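Local coordinates for virulence associated protein VapB (Rhodococcus hoagii, PDB 7B1Z) that is a plasmid-encoded virulence-associated protein, probably secreted to act during host infection, seen here as its C-terminal beta-barrel domain and with no firmly established molecular activity, at residues Y6-N11 with G48-S53; V17-H22 with G33-L38; S64-A69 with N77-S82; G71-I76 with H88-A93. All coordinates share one frame; numbering follows the deposited sequence. Where two conformers were deposited one is given.

Overall arrangement
The four contacts are strand pairs in one antiparallel sheet of eight strands that closes into a barrel, with two successive Greek keys. Contact 1 joins strands 4-14 and 42-52; contact 2, which falls between the two segments of contact 1 in sequence, is the hairpin of strands 18-25 and 29-36. Contacts 3 and 4 follow both, sharing strand 73-79, paired with 64-70 and 85-93, and their segments alternate along the chain. Centres lie about 10 Å apart for contacts 1 and 4, about 13 Å for 3 and 4, and about 19 Å for 1 and 2, which flank the chain's centre. Together they make up four of the eight strand pairings of the wall.

Contact 1: residues Y6-N11 with G48-S53; sequences YDVHGN and GTLFTS
Tyr6, Asp7 and Val8 pair with Leu50, Thr49 and Gly48 in antiparallel register, although the short strands 6-11 and 48-52 are strongly splayed, at 124° between their directions. The pairing closes the Greek key of strands 4-14, 18-25, 29-36 and 42-52 in the beta-barrel. Tyr6 and Leu50 form a hydrogen-bonded pair, with Leu50 N reaching Tyr6 O at 2.8 Å and Tyr6 N reaching Leu50 O at 2.9 Å. Val8 and Gly48 form the other, and the bond from Val8 N to Gly48 O is nearly straight at 175°, yet the donor stands above the carbonyl plane.

On the face carrying Tyr6, Val8 and Leu50, the side chains of Val8 and Leu50 meet at about a right angle, with Val8 CG1 3.6 Å from Leu50 CB. The first torsion of Leu50 (chi1 168°) turns its isobutyl group along this face, and CD2 is the branch nearer Tyr6 CD1, 4.2 Å away. Leu50 O lies at the edge of the phenol ring, and farther along that ring Tyr6 CE1 meets Thr52 CG2 at 3.8 Å. Leu55 of helix 55-61 touches both Tyr6 and Leu50. On the other face, Thr49 CG2 lies over the Phe51 ring, offset toward its rim. Water 1 lies between Thr49 OG1 and Asp7, doubtfully close to the latter. Thr52 OG1 turns elsewhere, hydrogen-bonded with Leu86 O and Asp54 N.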
loop_
_atom_site.group_PDB
_atom_site.type_symbol
_atom_site.label_atom_id
_atom_site.label_comp_id
_atom_site.label_asym_id
_atom_site.label_seq_id
_atom_site.Cartn_x
_atom_site.Cartn_y
_atom_site.Cartn_z
ATOM N N TYR A 6 -11.773 6.482 -2.448
ATOM C CA TYR A 6 -10.947 7.674 -2.368
ATOM C C TYR A 6 -9.787 7.598 -3.349
ATOM O O TYR A 6 -9.144 6.550 -3.479
ATOM C CB TYR A 6 -10.361 7.846 -0.973
ATOM C CG TYR A 6 -11.336 7.724 0.181
ATOM C CD1 TYR A 6 -11.613 6.487 0.758
ATOM C CD2 TYR A 6 -11.903 8.847 0.752
ATOM C CE1 TYR A 6 -12.489 6.380 1.840
ATOM C CE2 TYR A 6 -12.777 8.752 1.829
ATOM C CZ TYR A 6 -13.038 7.521 2.378
ATOM O OH TYR A 6 -13.892 7.429 3.452
ATOM N N ASP A 7 -9.481 8.726 -3.998
ATOM C CA ASP A 7 -8.288 8.757 -4.844
ATOM C C ASP A 7 -7.039 8.679 -3.984
ATOM O O ASP A 7 -6.933 9.361 -2.962
ATOM C CB ASP A 7 -8.224 10.043 -5.680
ATOM C CG ASP A 7 -9.301 10.129 -6.731
ATOM O OD1 ASP A 7 -9.922 9.108 -7.078
ATOM O OD2 ASP A 7 -9.522 11.249 -7.224
ATOM N N VAL A 8 -6.083 7.845 -4.403
ATOM C CA VAL A 8 -4.765 7.793 -3.780
ATOM C C VAL A 8 -3.691 7.786 -4.848
ATOM O O VAL A 8 -3.928 7.450 -6.009
ATOM C CB VAL A 8 -4.588 6.580 -2.860
ATOM C CG1 VAL A 8 -5.599 6.665 -1.752
ATOM C CG2 VAL A 8 -4.701 5.259 -3.641
ATOM N N HIS A 9 -2.481 8.134 -4.423
ATOM C CA HIS A 9 -1.318 7.959 -5.275
ATOM C C HIS A 9 -0.102 7.737 -4.389
ATOM O O HIS A 9 -0.119 8.027 -3.188
ATOM C CB HIS A 9 -1.125 9.169 -6.197
ATOM C CG HIS A 9 -0.675 10.399 -5.482
ATOM N ND1 HIS A 9 -1.552 11.267 -4.869
ATOM C CD2 HIS A 9 0.562 10.909 -5.286
ATOM C CE1 HIS A 9 -0.870 12.257 -4.318
ATOM N NE2 HIS A 9 0.415 12.058 -4.554
ATOM N N GLY A 10 0.954 7.206 -4.982
ATOM C CA GLY A 10 2.104 6.856 -4.173
ATOM C C GLY A 10 3.237 6.331 -5.020
ATOM O O GLY A 10 3.245 6.467 -6.239
ATOM N N ASN A 11 4.211 5.738 -4.340
ATOM C CA ASN A 11 5.466 5.302 -4.953
ATOM C C ASN A 11 5.908 4.021 -4.274
ATOM O O ASN A 11 5.666 3.838 -3.080
ATOM C CB ASN A 11 6.618 6.323 -4.800
ATOM C CG ASN A 11 6.415 7.593 -5.616
ATOM O OD1 ASN A 11 5.788 8.543 -5.153
ATOM N ND2 ASN A 11 6.981 7.627 -6.825
ATOM N N GLY A 48 -4.432 5.340 -7.974
ATOM C CA GLY A 48 -5.599 4.490 -7.961
ATOM C C GLY A 48 -6.622 4.877 -6.922
ATOM O O GLY A 48 -6.806 6.049 -6.617
ATOM N N THR A 49 -7.296 3.871 -6.395
ATOM C CA THR A 49 -8.430 4.050 -5.513
ATOM C C THR A 49 -8.230 3.232 -4.251
ATOM O O THR A 49 -7.909 2.039 -4.321
ATOM C CB THR A 49 -9.712 3.624 -6.219
ATOM O OG1 THR A 49 -9.886 4.440 -7.381
ATOM C CG2 THR A 49 -10.925 3.773 -5.309
ATOM N N LEU A 50 -8.459 3.882 -3.116
ATOM C CA LEU A 50 -8.573 3.232 -1.823
ATOM C C LEU A 50 -10.036 2.914 -1.549
ATOM O O LEU A 50 -10.900 3.782 -1.685
ATOM C CB LEU A 50 -8.022 4.138 -0.721
ATOM C CG LEU A 50 -8.312 3.745 0.737
ATOM C CD1 LEU A 50 -7.621 2.457 1.148
ATOM C CD2 LEU A 50 -7.867 4.864 1.673
ATOM N N PHE A 51 -10.302 1.661 -1.203
ATOM C CA PHE A 51 -11.619 1.172 -0.809
ATOM C C PHE A 51 -11.596 0.803 0.672
ATOM O O PHE A 51 -10.810 -0.057 1.091
ATOM C CB PHE A 51 -12.005 -0.073 -1.618
ATOM C CG PHE A 51 -12.032 0.119 -3.093
ATOM C CD1 PHE A 51 -10.872 -0.040 -3.841
ATOM C CD2 PHE A 51 -13.216 0.383 -3.754
ATOM C CE1 PHE A 51 -10.902 0.124 -5.220
ATOM C CE2 PHE A 51 -13.234 0.532 -5.135
ATOM C CZ PHE A 51 -12.078 0.392 -5.857
ATOM N N THR A 52 -12.473 1.411 1.468
ATOM C CA THR A 52 -12.586 0.989 2.857
ATOM C C THR A 52 -13.963 1.345 3.376
ATOM O O THR A 52 -14.561 2.341 2.963
ATOM C CB THR A 52 -11.502 1.630 3.760
ATOM O OG1 THR A 52 -11.678 1.174 5.113
ATOM C CG2 THR A 52 -11.623 3.157 3.740
ATOM N N SER A 53 -14.492 0.496 4.243
ATOM C CA SER A 53 -15.762 0.828 4.870
ATOM C C SER A 53 -15.594 1.722 6.090
ATOM O O SER A 53 -16.600 2.227 6.613
ATOM C CB SER A 53 -16.516 -0.445 5.263
ATOM O OG SER A 53 -15.767 -1.228 6.163
HETATM O O HOH W 1 -10.898 6.932 -6.644
#

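Contact 2: residues V17-H22 with G33-L38; sequences VYQKFH and GDAGGL
Gln19 and Ala35 satisfy each other's backbone groups: Gln19 N donates to Ala35 O at 2.8 Å, and Ala35 N returns a bond to Gln19 O at 3.1 Å. Two residues on, Phe21 N reaches Gly33 O at 2.8 Å and Gly33 N reaches Phe21 O at 2.9 Å. Gly37 N extends the ladder to Val17 O at 3.1 Å, approaching from 48° above the carbonyl plane, just outside both strands, before one begins and after the other ends. These bonds knit the antiparallel hairpin of strands 18-25 and 29-36, whose short segments run at 158° to each other in the barrel wall.

Lys20 and Asp34 lie side by side in a non-hydrogen-bonded pair. The lysine chain is extended until a final bend (chi4 -57°) brings NZ to Asp34 OD1 at 3.1 Å, a salt bridge that meets the carboxylate from above its plane. Water 2 donates to the same OD1 and to Gln19 O, its oxygen standing 2.8 Å from the latter, so that Gln19 O accepts two bonds. On the opposite face the Gln19 amide is buried, its NE2 bonded to Ser14 OG and its OE1 in a weak hydrogen bond with Tyr67 OH.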
loop_
_atom_site.group_PDB
_atom_site.type_symbol
_atom_site.label_atom_id
_atom_site.label_comp_id
_atom_site.label_asym_id
_atom_site.label_seq_id
_atom_site.Cartn_x
_atom_site.Cartn_y
_atom_site.Cartn_z
ATOM N N VAL A 17 16.795 -6.463 -1.444
ATOM C CA VAL A 17 16.272 -7.212 -0.306
ATOM C C VAL A 17 15.329 -6.411 0.574
ATOM O O VAL A 17 14.836 -6.949 1.570
ATOM C CB VAL A 17 17.398 -7.820 0.557
ATOM C CG1 VAL A 17 18.254 -8.771 -0.259
ATOM C CG2 VAL A 17 18.248 -6.731 1.212
ATOM N N TYR A 18 15.066 -5.144 0.265
ATOM C CA TYR A 18 14.032 -4.445 1.004
ATOM C C TYR A 18 13.340 -3.471 0.073
ATOM O O TYR A 18 13.862 -3.114 -0.984
ATOM C CB TYR A 18 14.575 -3.705 2.228
ATOM C CG TYR A 18 15.562 -2.599 1.936
ATOM C CD1 TYR A 18 15.120 -1.316 1.626
ATOM C CD2 TYR A 18 16.929 -2.822 1.979
ATOM C CE1 TYR A 18 16.032 -0.299 1.363
ATOM C CE2 TYR A 18 17.840 -1.791 1.726
ATOM C CZ TYR A 18 17.372 -0.547 1.402
ATOM O OH TYR A 18 18.275 0.464 1.156
ATOM N N GLN A 19 12.157 -3.040 0.486
ATOM C CA GLN A 19 11.403 -2.078 -0.296
ATOM C C GLN A 19 10.660 -1.137 0.630
ATOM O O GLN A 19 10.402 -1.454 1.790
ATOM C CB GLN A 19 10.371 -2.730 -1.187
ATOM C CG GLN A 19 10.627 -4.090 -1.644
ATOM C CD GLN A 19 9.398 -4.597 -2.356
ATOM O OE1 GLN A 19 8.716 -5.509 -1.892
ATOM N NE2 GLN A 19 9.094 -3.981 -3.478
ATOM N N LYS A 20 10.298 0.021 0.087
ATOM C CA LYS A 20 9.496 0.987 0.816
ATOM C C LYS A 20 8.314 1.415 -0.037
ATOM O O LYS A 20 8.460 1.699 -1.230
ATOM C CB LYS A 20 10.309 2.201 1.212
ATOM C CG LYS A 20 11.511 1.852 2.099
ATOM C CD LYS A 20 12.279 3.085 2.475
ATOM C CE LYS A 20 13.433 2.757 3.406
ATOM N NZ LYS A 20 12.961 2.065 4.634
ATOM N N PHE A 21 7.156 1.494 0.602
ATOM C CA PHE A 21 5.913 1.893 -0.032
ATOM C C PHE A 21 5.453 3.175 0.646
ATOM O O PHE A 21 5.505 3.276 1.876
ATOM C CB PHE A 21 4.810 0.820 0.120
ATOM C CG PHE A 21 5.003 -0.410 -0.716
ATOM C CD1 PHE A 21 5.934 -1.357 -0.366
ATOM C CD2 PHE A 21 4.202 -0.638 -1.814
ATOM C CE1 PHE A 21 6.089 -2.494 -1.149
ATOM C CE2 PHE A 21 4.344 -1.765 -2.584
ATOM C CZ PHE A 21 5.290 -2.697 -2.247
ATOM N N HIS A 22 5.027 4.156 -0.154
ATOM C CA HIS A 22 4.600 5.464 0.336
ATOM C C HIS A 22 3.293 5.789 -0.380
ATOM O O HIS A 22 3.264 5.809 -1.612
ATOM C CB HIS A 22 5.686 6.498 0.027
ATOM C CG HIS A 22 5.501 7.846 0.654
ATOM N ND1 HIS A 22 5.767 8.097 1.984
ATOM C CD2 HIS A 22 5.170 9.040 0.106
ATOM C CE1 HIS A 22 5.576 9.381 2.234
ATOM N NE2 HIS A 22 5.218 9.975 1.110
ATOM N N GLY A 33 5.271 1.960 4.490
ATOM C CA GLY A 33 5.405 0.545 4.785
ATOM C C GLY A 33 6.727 0.030 4.273
ATOM O O GLY A 33 7.243 0.492 3.260
ATOM N N ASP A 34 7.247 -0.965 4.976
ATOM C CA ASP A 34 8.498 -1.629 4.641
ATOM C C ASP A 34 8.238 -3.099 4.376
ATOM O O ASP A 34 7.525 -3.749 5.128
ATOM C CB ASP A 34 9.478 -1.501 5.791
ATOM C CG ASP A 34 9.848 -0.075 6.075
ATOM O OD1 ASP A 34 10.326 0.615 5.152
ATOM O OD2 ASP A 34 9.618 0.358 7.214
ATOM N N ALA A 35 8.842 -3.638 3.324
ATOM C CA ALA A 35 8.783 -5.064 3.060
ATOM C C ALA A 35 10.201 -5.541 2.796
ATOM O O ALA A 35 11.038 -4.773 2.322
ATOM C CB ALA A 35 7.882 -5.387 1.863
ATOM N N GLY A 36 10.485 -6.798 3.143
ATOM C CA GLY A 36 11.776 -7.383 2.847
ATOM C C GLY A 36 11.629 -8.764 2.240
ATOM O O GLY A 36 10.575 -9.377 2.288
ATOM N N GLY A 37 12.714 -9.224 1.643
ATOM C CA GLY A 37 12.730 -10.489 0.929
ATOM C C GLY A 37 13.651 -10.413 -0.270
ATOM O O GLY A 37 14.869 -10.238 -0.129
ATOM N N LEU A 38 13.078 -10.574 -1.459
ATOM C CA LEU A 38 13.845 -10.486 -2.698
ATOM C C LEU A 38 13.010 -9.808 -3.766
ATOM O O LEU A 38 11.913 -10.288 -4.083
ATOM C CB LEU A 38 14.269 -11.884 -3.140
ATOM C CG LEU A 38 15.288 -12.022 -4.277
ATOM C CD1 LEU A 38 14.730 -11.632 -5.622
ATOM C CD2 LEU A 38 16.540 -11.220 -3.983
HETATM O O HOH W 2 12.145 -1.569 4.013
#

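Contact 3: residues S64-A69 with N77-S82; sequences SFQYNA and NFFDSS
Asn77 O is approached by three groups of the facing strand: Gln66 N donates to it at 2.9 Å, in the carbonyl plane, while Phe65 CA makes a CA-H...O contact at 3.1 Å and Phe65 CB stands 3.5 Å from the same oxygen. The return bond, from Asn77 N to Gln66 O, is the shortest across the pair at 2.8 Å and arrives almost in line with the C=O bond. Ser64 and Phe79 form the next hydrogen-bonded pair. There Phe79 N lies 3.0 Å from Ser64 O but 36° out of the carbonyl plane, so the two ends of the ladder differ in geometry.

Between these pairs, Phe65 and Phe78 are matched without backbone bonds. Placing Phe65 CG between its backbone N and carbonyl carbon (chi1 72°) carries its ring away from the facing strand; the contact with Phe78 is made through Phe65 CB, 4.1 Å from Phe78 CD1. On the other face the methylenes of Gln66 cross the Phe79 ring at about a right angle, Gln66 CG reaching Phe79 CE2 at 3.7 Å. Farther along, Asp80 OD1 accepts from Ser82 N at 2.9 Å in an Asx turn and also takes the backbone N of Gly84, two bonds within the turn that leads to strand 85-93.

The hairpin of strands 64-70 and 73-79 lies between strands 96-109 and 85-93. Phe65 meets Phe21 and Phe31 edge-to-face within the barrel, and Phe78 packs against Phe31, Trp107 and Ile89.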
loop_
_atom_site.group_PDB
_atom_site.type_symbol
_atom_site.label_atom_id
_atom_site.label_comp_id
_atom_site.label_asym_id
_atom_site.label_seq_id
_atom_site.Cartn_x
_atom_site.Cartn_y
_atom_site.Cartn_z
ATOM N N SER A 64 0.053 -3.406 9.282
ATOM C CA SER A 64 0.637 -4.304 8.297
ATOM C C SER A 64 -0.023 -4.085 6.947
ATOM O O SER A 64 -1.173 -3.633 6.860
ATOM C CB SER A 64 0.483 -5.768 8.724
ATOM O OG SER A 64 0.851 -6.646 7.671
ATOM N N PHE A 65 0.707 -4.446 5.893
ATOM C CA PHE A 65 0.170 -4.444 4.547
ATOM C C PHE A 65 0.703 -5.670 3.835
ATOM O O PHE A 65 1.759 -6.218 4.174
ATOM C CB PHE A 65 0.528 -3.168 3.745
ATOM C CG PHE A 65 1.967 -3.097 3.335
ATOM C CD1 PHE A 65 2.973 -2.891 4.264
ATOM C CD2 PHE A 65 2.319 -3.244 2.002
ATOM C CE1 PHE A 65 4.295 -2.844 3.861
ATOM C CE2 PHE A 65 3.604 -3.175 1.612
ATOM C CZ PHE A 65 4.608 -2.996 2.543
ATOM N N GLN A 66 -0.084 -6.143 2.904
ATOM C CA GLN A 66 0.366 -7.141 1.951
ATOM C C GLN A 66 0.090 -6.559 0.582
ATOM O O GLN A 66 -0.823 -5.744 0.409
ATOM C CB GLN A 66 -0.348 -8.481 2.123
ATOM C CG GLN A 66 -0.217 -9.084 3.503
ATOM C CD GLN A 66 1.162 -9.638 3.765
ATOM O OE1 GLN A 66 1.691 -10.414 2.970
ATOM N NE2 GLN A 66 1.750 -9.247 4.903
ATOM N N TYR A 67 0.890 -6.947 -0.392
ATOM C CA TYR A 67 0.683 -6.438 -1.725
ATOM C C TYR A 67 0.825 -7.561 -2.726
ATOM O O TYR A 67 1.470 -8.598 -2.492
ATOM C CB TYR A 67 1.652 -5.295 -2.082
ATOM C CG TYR A 67 3.061 -5.762 -2.362
ATOM C CD1 TYR A 67 3.994 -5.873 -1.344
ATOM C CD2 TYR A 67 3.465 -6.093 -3.643
ATOM C CE1 TYR A 67 5.275 -6.331 -1.596
ATOM C CE2 TYR A 67 4.714 -6.536 -3.888
ATOM C CZ TYR A 67 5.631 -6.644 -2.875
ATOM O OH TYR A 67 6.917 -7.109 -3.169
ATOM N N ASN A 68 0.213 -7.307 -3.874
ATOM C CA ASN A 68 0.330 -8.175 -5.026
ATOM C C ASN A 68 0.600 -7.263 -6.210
ATOM O O ASN A 68 -0.284 -6.520 -6.654
ATOM C CB ASN A 68 -0.921 -9.027 -5.257
ATOM C CG ASN A 68 -0.641 -10.199 -6.190
ATOM O OD1 ASN A 68 0.448 -10.295 -6.785
ATOM N ND2 ASN A 68 -1.601 -11.083 -6.316
ATOM N N ALA A 69 1.816 -7.340 -6.728
ATOM C CA ALA A 69 2.208 -6.609 -7.917
ATOM C C ALA A 69 1.997 -7.532 -9.111
ATOM O O ALA A 69 2.528 -8.652 -9.150
ATOM C CB ALA A 69 3.660 -6.137 -7.837
ATOM N N ASN A 77 -3.316 -4.496 0.329
ATOM C CA ASN A 77 -4.267 -4.804 1.379
ATOM C C ASN A 77 -3.713 -4.387 2.731
ATOM O O ASN A 77 -2.531 -4.594 3.010
ATOM C CB ASN A 77 -4.557 -6.296 1.404
ATOM C CG ASN A 77 -5.293 -6.779 0.163
ATOM O OD1 ASN A 77 -6.249 -6.150 -0.284
ATOM N ND2 ASN A 77 -4.859 -7.911 -0.392
ATOM N N PHE A 78 -4.570 -3.831 3.582
ATOM C CA PHE A 78 -4.168 -3.323 4.890
ATOM C C PHE A 78 -4.796 -4.136 6.011
ATOM O O PHE A 78 -5.971 -4.494 5.943
ATOM C CB PHE A 78 -4.585 -1.853 5.033
ATOM C CG PHE A 78 -3.957 -0.964 4.029
ATOM C CD1 PHE A 78 -2.616 -0.625 4.157
ATOM C CD2 PHE A 78 -4.668 -0.480 2.938
ATOM C CE1 PHE A 78 -2.002 0.179 3.253
ATOM C CE2 PHE A 78 -4.034 0.335 2.002
ATOM C CZ PHE A 78 -2.695 0.678 2.173
ATOM N N PHE A 79 -4.025 -4.386 7.073
ATOM C CA PHE A 79 -4.460 -5.243 8.160
ATOM C C PHE A 79 -4.111 -4.651 9.514
ATOM O O PHE A 79 -3.103 -3.943 9.670
ATOM C CB PHE A 79 -3.811 -6.621 8.044
ATOM C CG PHE A 79 -4.093 -7.285 6.734
ATOM C CD1 PHE A 79 -5.241 -8.039 6.569
ATOM C CD2 PHE A 79 -3.236 -7.128 5.666
ATOM C CE1 PHE A 79 -5.534 -8.627 5.350
ATOM C CE2 PHE A 79 -3.511 -7.716 4.440
ATOM C CZ PHE A 79 -4.653 -8.475 4.286
ATOM N N ASP A 80 -4.947 -4.976 10.491
ATOM C CA ASP A 80 -4.681 -4.654 11.879
ATOM C C ASP A 80 -3.860 -5.776 12.491
ATOM O O ASP A 80 -3.442 -6.725 11.813
ATOM C CB ASP A 80 -5.975 -4.379 12.661
ATOM C CG ASP A 80 -6.893 -5.592 12.793
ATOM O OD1 ASP A 80 -6.415 -6.749 12.777
ATOM O OD2 ASP A 80 -8.122 -5.366 12.938
ATOM N N SER A 81 -3.581 -5.640 13.785
ATOM C CA SER A 81 -2.626 -6.525 14.437
ATOM C C SER A 81 -3.157 -7.947 14.606
ATOM O O SER A 81 -2.355 -8.865 14.823
ATOM C CB SER A 81 -2.220 -5.925 15.790
ATOM O OG SER A 81 -3.313 -5.889 16.653
ATOM N N SER A 82 -4.480 -8.151 14.493
ATOM C CA SER A 82 -5.066 -9.483 14.515
ATOM C C SER A 82 -5.161 -10.113 13.124
ATOM O O SER A 82 -5.719 -11.206 12.984
ATOM C CB SER A 82 -6.453 -9.424 15.156
ATOM O OG SER A 82 -6.409 -8.657 16.349
#

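Contact 4: residues G71-I76 with H88-A93; sequences GTYLNI and HIQAGA
Tyr73 brings the hydroxyl and edge of its phenol to the Gln90 methylenes, the hydroxyl coming closest: Tyr73 OH is 3.1 Å from Gln90 CG, while Gln90 CB lies at the ring edge. Ring and amide planes stand 77° apart, so the two groups do not stack. The ring reaches across the pair because Tyr73 CG is opposite its backbone N (chi1 179°), and Tyr73 CD1 also comes to 3.3 Å from Ala91 O. Next to it, Asn75 OD1 lies at the edge of the His88 imidazole, 3.5 Å from His88 CD2.

A second layer of bonds holds these groups in place. Tyr73 OH donates to Asn75 OD1 at 2.8 Å, on an in-plane lone pair of OD1, which would restrain the turn of the Asn75 amide. On the facing strand His88 NE2 donates to Gln90 OE1 at 2.7 Å, almost straight at 174° and in the imidazole plane. Gln90 NE2 is taken by a bound glycerol, probably a crystallisation additive.

Beneath lies the backbone ladder of the antiparallel hairpin of strands 73-79 and 85-93, part of the barrel wall. Ile89 N meets Ile76 O at 2.7 Å, Leu74 and Ala91 exchange a pair of bonds, and Ala93 N reaches Thr72 O at 2.8 Å where the chain turns its corner. On the buried face Ile76 CB and Ile89 CB are 4.2 Å apart.

Strand 85-93 is bordered by strand 42-52, where His88 stacks with Phe51 and Phe46 touches Ala91 and Leu74. Across strand 73-79 comes strand 64-70, with Ala69 and Tyr67 against Leu74.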
loop_
_atom_site.group_PDB
_atom_site.type_symbol
_atom_site.label_atom_id
_atom_site.label_comp_id
_atom_site.label_asym_id
_atom_site.label_seq_id
_atom_site.Cartn_x
_atom_site.Cartn_y
_atom_site.Cartn_z
ATOM N N GLY A 71 2.137 -6.803 -12.803
ATOM C CA GLY A 71 2.460 -6.038 -13.997
ATOM C C GLY A 71 2.275 -4.557 -13.761
ATOM O O GLY A 71 2.947 -3.986 -12.911
ATOM N N THR A 72 1.366 -3.931 -14.499
ATOM C CA THR A 72 1.050 -2.531 -14.275
ATOM C C THR A 72 -0.146 -2.379 -13.362
ATOM O O THR A 72 -0.655 -1.272 -13.209
ATOM C CB THR A 72 0.843 -1.836 -15.619
ATOM O OG1 THR A 72 -0.160 -2.516 -16.390
ATOM C CG2 THR A 72 2.139 -1.868 -16.384
ATOM N N TYR A 73 -0.564 -3.462 -12.721
ATOM C CA TYR A 73 -1.549 -3.436 -11.656
ATOM C C TYR A 73 -0.860 -3.680 -10.324
ATOM O O TYR A 73 0.018 -4.544 -10.216
ATOM C CB TYR A 73 -2.633 -4.494 -11.880
ATOM C CG TYR A 73 -3.655 -4.499 -10.790
ATOM C CD1 TYR A 73 -4.479 -3.390 -10.600
ATOM C CD2 TYR A 73 -3.779 -5.563 -9.925
ATOM C CE1 TYR A 73 -5.404 -3.366 -9.610
ATOM C CE2 TYR A 73 -4.745 -5.549 -8.923
ATOM C CZ TYR A 73 -5.536 -4.436 -8.772
ATOM O OH TYR A 73 -6.489 -4.387 -7.773
ATOM N N LEU A 74 -1.281 -2.942 -9.309
ATOM C CA LEU A 74 -0.807 -3.144 -7.951
ATOM C C LEU A 74 -1.993 -3.186 -7.003
ATOM O O LEU A 74 -2.795 -2.254 -6.980
ATOM C CB LEU A 74 0.135 -2.006 -7.551
ATOM C CG LEU A 74 0.648 -2.048 -6.122
ATOM C CD1 LEU A 74 1.473 -3.292 -5.881
ATOM C CD2 LEU A 74 1.477 -0.832 -5.814
ATOM N N ASN A 75 -2.066 -4.231 -6.186
ATOM C CA ASN A 75 -3.067 -4.336 -5.136
ATOM C C ASN A 75 -2.374 -4.243 -3.792
ATOM O O ASN A 75 -1.363 -4.912 -3.570
ATOM C CB ASN A 75 -3.839 -5.649 -5.248
ATOM C CG ASN A 75 -5.163 -5.585 -4.545
ATOM O OD1 ASN A 75 -6.151 -5.151 -5.120
ATOM N ND2 ASN A 75 -5.181 -5.984 -3.284
ATOM N N ILE A 76 -2.893 -3.405 -2.901
ATOM C CA ILE A 76 -2.344 -3.292 -1.545
ATOM C C ILE A 76 -3.479 -3.522 -0.556
ATOM O O ILE A 76 -4.488 -2.824 -0.606
ATOM C CB ILE A 76 -1.692 -1.922 -1.277
ATOM C CG1 ILE A 76 -0.592 -1.630 -2.300
ATOM C CG2 ILE A 76 -1.094 -1.945 0.127
ATOM C CD1 ILE A 76 -0.009 -0.223 -2.191
ATOM N N HIS A 88 -8.377 -1.747 1.018
ATOM C CA HIS A 88 -7.365 -2.075 0.031
ATOM C C HIS A 88 -7.285 -1.001 -1.038
ATOM O O HIS A 88 -8.220 -0.235 -1.250
ATOM C CB HIS A 88 -7.643 -3.451 -0.596
ATOM C CG HIS A 88 -8.670 -3.448 -1.691
ATOM N ND1 HIS A 88 -10.033 -3.350 -1.468
ATOM C CD2 HIS A 88 -8.517 -3.562 -3.031
ATOM C CE1 HIS A 88 -10.667 -3.380 -2.630
ATOM N NE2 HIS A 88 -9.774 -3.554 -3.588
ATOM N N ILE A 89 -6.137 -0.965 -1.715
ATOM C CA ILE A 89 -5.907 -0.074 -2.846
ATOM C C ILE A 89 -5.817 -0.906 -4.110
ATOM O O ILE A 89 -5.153 -1.940 -4.130
ATOM C CB ILE A 89 -4.623 0.750 -2.635
ATOM C CG1 ILE A 89 -4.874 1.813 -1.579
ATOM C CG2 ILE A 89 -4.162 1.402 -3.903
ATOM C CD1 ILE A 89 -3.598 2.415 -1.050
ATOM N N GLN A 90 -6.459 -0.431 -5.168
ATOM C CA GLN A 90 -6.252 -0.917 -6.526
ATOM C C GLN A 90 -5.590 0.212 -7.308
ATOM O O GLN A 90 -6.136 1.321 -7.387
ATOM C CB GLN A 90 -7.586 -1.332 -7.154
ATOM C CG GLN A 90 -8.335 -2.325 -6.292
ATOM C CD GLN A 90 -9.629 -2.876 -6.892
ATOM O OE1 GLN A 90 -10.305 -3.679 -6.243
ATOM N NE2 GLN A 90 -9.993 -2.440 -8.093
ATOM N N ALA A 91 -4.431 -0.038 -7.880
ATOM C CA ALA A 91 -3.705 1.035 -8.535
ATOM C C ALA A 91 -3.088 0.577 -9.849
ATOM O O ALA A 91 -2.783 -0.600 -10.041
ATOM C CB ALA A 91 -2.593 1.577 -7.630
ATOM N N GLY A 92 -2.891 1.546 -10.736
ATOM C CA GLY A 92 -2.068 1.369 -11.918
ATOM C C GLY A 92 -0.667 1.880 -11.648
ATOM O O GLY A 92 -0.480 2.978 -11.114
ATOM N N ALA A 93 0.313 1.081 -12.056
ATOM C CA ALA A 93 1.714 1.340 -11.774
ATOM C C ALA A 93 2.419 1.668 -13.071
ATOM O O ALA A 93 2.176 1.027 -14.096
ATOM C CB ALA A 93 2.371 0.135 -11.098
#